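Local structure of putative ABC transporter, ATP-binding protein ComA (3K8U) at residues Gln11-Asp16 with Tyr37-Ser42. The protein is a putative ABC transporter ATP-binding protein, represented here by its peptidase domain, a member of the C39 family in the papain-like clan CA. Numbering follows the deposited sequence.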
# COMPACT_ATOMS: atom_id res chain seq x y z
N GLN A 11 2.99 9.52 -5.47
CA GLN A 11 2.11 10.62 -5.12
C GLN A 11 2.83 11.93 -5.46
O GLN A 11 4.05 11.94 -5.68
CB GLN A 11 1.79 10.60 -3.62
CG GLN A 11 2.98 10.95 -2.72
CD GLN A 11 2.67 10.80 -1.24
OE1 GLN A 11 3.20 9.92 -0.58
NE2 GLN A 11 1.80 11.67 -0.72
N ILE A 12 2.07 13.01 -5.55
CA ILE A 12 2.62 14.34 -5.80
C ILE A 12 2.11 15.18 -4.63
O ILE A 12 2.91 15.74 -3.87
CB ILE A 12 2.17 14.94 -7.15
CG1 ILE A 12 2.64 14.04 -8.30
CG2 ILE A 12 2.76 16.34 -7.32
CD1 ILE A 12 2.15 14.48 -9.68
N ASP A 13 0.79 15.23 -4.46
CA ASP A 13 0.18 15.95 -3.34
C ASP A 13 0.46 15.12 -2.08
O ASP A 13 0.38 13.89 -2.11
CB ASP A 13 -1.34 16.08 -3.52
CG ASP A 13 -1.72 17.15 -4.54
OD1 ASP A 13 -0.98 18.14 -4.69
OD2 ASP A 13 -2.79 17.00 -5.17
N THR A 14 0.78 15.79 -0.97
CA THR A 14 1.10 15.09 0.28
C THR A 14 -0.02 14.23 0.87
O THR A 14 0.24 13.28 1.60
CB THR A 14 1.60 16.08 1.37
OG1 THR A 14 0.60 17.08 1.62
CG2 THR A 14 2.88 16.77 0.90
N ARG A 15 -1.27 14.54 0.51
CA ARG A 15 -2.42 13.80 1.02
C ARG A 15 -2.76 12.55 0.19
O ARG A 15 -3.63 11.78 0.58
CB ARG A 15 -3.65 14.71 1.03
CG ARG A 15 -4.25 14.95 -0.37
CD ARG A 15 -5.46 15.87 -0.34
NE ARG A 15 -5.11 17.24 0.03
CZ ARG A 15 -5.99 18.21 0.27
NH1 ARG A 15 -7.30 17.96 0.18
NH2 ARG A 15 -5.57 19.42 0.59
N ASP A 16 -2.05 12.34 -0.91
CA ASP A 16 -2.35 11.24 -1.83
C ASP A 16 -1.67 9.88 -1.68
O ASP A 16 -1.67 9.10 -2.64
CB ASP A 16 -2.19 11.71 -3.28
CG ASP A 16 -3.25 12.72 -3.69
OD1 ASP A 16 -4.36 12.70 -3.12
OD2 ASP A 16 -2.97 13.53 -4.59
N TYR A 37 -8.94 10.51 -9.52
CA TYR A 37 -10.14 9.67 -9.49
C TYR A 37 -10.22 8.85 -8.21
O TYR A 37 -11.27 8.81 -7.56
CB TYR A 37 -10.15 8.74 -10.71
CG TYR A 37 -11.32 7.78 -10.78
CD1 TYR A 37 -12.62 8.25 -11.00
CD2 TYR A 37 -11.12 6.41 -10.66
CE1 TYR A 37 -13.69 7.36 -11.11
CE2 TYR A 37 -12.18 5.52 -10.77
CZ TYR A 37 -13.46 6.00 -11.00
OH TYR A 37 -14.51 5.12 -11.11
N LEU A 38 -9.12 8.21 -7.84
CA LEU A 38 -9.09 7.39 -6.63
C LEU A 38 -9.18 8.23 -5.36
O LEU A 38 -9.70 7.77 -4.34
CB LEU A 38 -7.84 6.50 -6.61
CG LEU A 38 -7.80 5.46 -7.73
CD1 LEU A 38 -6.56 4.61 -7.60
CD2 LEU A 38 -9.05 4.59 -7.68
N ARG A 39 -8.69 9.46 -5.43
CA ARG A 39 -8.74 10.38 -4.29
C ARG A 39 -10.21 10.62 -3.94
O ARG A 39 -10.60 10.63 -2.77
CB ARG A 39 -8.07 11.71 -4.64
CG ARG A 39 -7.96 12.68 -3.47
CD ARG A 39 -7.55 14.08 -3.93
NE ARG A 39 -6.26 14.08 -4.63
CZ ARG A 39 -6.08 14.50 -5.88
NH1 ARG A 39 -7.10 14.97 -6.59
NH2 ARG A 39 -4.87 14.49 -6.41
N GLU A 40 -11.02 10.81 -4.98
CA GLU A 40 -12.45 11.04 -4.82
C GLU A 40 -13.18 9.78 -4.34
O GLU A 40 -13.99 9.84 -3.41
CB GLU A 40 -13.05 11.56 -6.13
CG GLU A 40 -14.58 11.69 -6.15
CD GLU A 40 -15.13 12.59 -5.05
OE1 GLU A 40 -14.43 13.53 -4.62
OE2 GLU A 40 -16.27 12.34 -4.61
N LEU A 41 -12.85 8.64 -4.94
CA LEU A 41 -13.47 7.36 -4.58
C LEU A 41 -13.16 6.89 -3.16
O LEU A 41 -13.97 6.21 -2.54
CB LEU A 41 -13.04 6.27 -5.56
CG LEU A 41 -14.04 5.85 -6.65
CD1 LEU A 41 -14.38 7.04 -7.53
CD2 LEU A 41 -13.44 4.72 -7.47
N SER A 42 -11.98 7.24 -2.66
CA SER A 42 -11.56 6.85 -1.32
C SER A 42 -11.90 7.88 -0.24
O SER A 42 -11.53 7.70 0.92
CB SER A 42 -10.06 6.55 -1.30
OG SER A 42 -9.31 7.70 -1.65
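Arg-39, on the helix 35-41, reaches across to the carboxylate of Asp-16 and takes it side-on with two nitrogens. Arg-39 NE bonds to Asp-16 OD1 at 2.8 Å with an N-H...O angle of 163°, while Arg-39 NH2 meets Asp-16 OD2, also at 2.8 Å. Both oxygens are approached on their syn sides and both lie close to the guanidinium plane, although the two planes are inclined by 27°. The arginine extends from the helix with CG anti to the backbone N (chi1 -175°) and bends at chi3, a turn that presents the NE edge to the acid; its CG and CD methylenes pass alongside OD1.

A second carboxylate adds to the pair. Asp-13 OD2 stands 3.5 Å from Arg-39 NH2, well out of the guanidinium plane, so this salt bridge rests on charge without a directed N-H.

Behind the acids, a type I beta turn from Asp-13 to Asp-16 brings both side chains to the arginine. Its backbone bond, Asp-16 N to Asp-13 O at 3.1 Å, is joined by Gln-11 NE2, which reaches the same carbonyl from the opposite face at 3.0 Å. Gln-11 also touches Cys-17, the first residue of helix 17-28. Leu-38, next to Arg-39, packs against Pro-19, Leu-22 and Ala-23 of that helix.

The network thus ties the loop before helix 17-28 to helix 35-41. Two bonds, one to each oxygen, fix the rotation of the Asp-16 carboxylate, and with Asp-13 alongside, the guanidinium charge is probably shared between two acids.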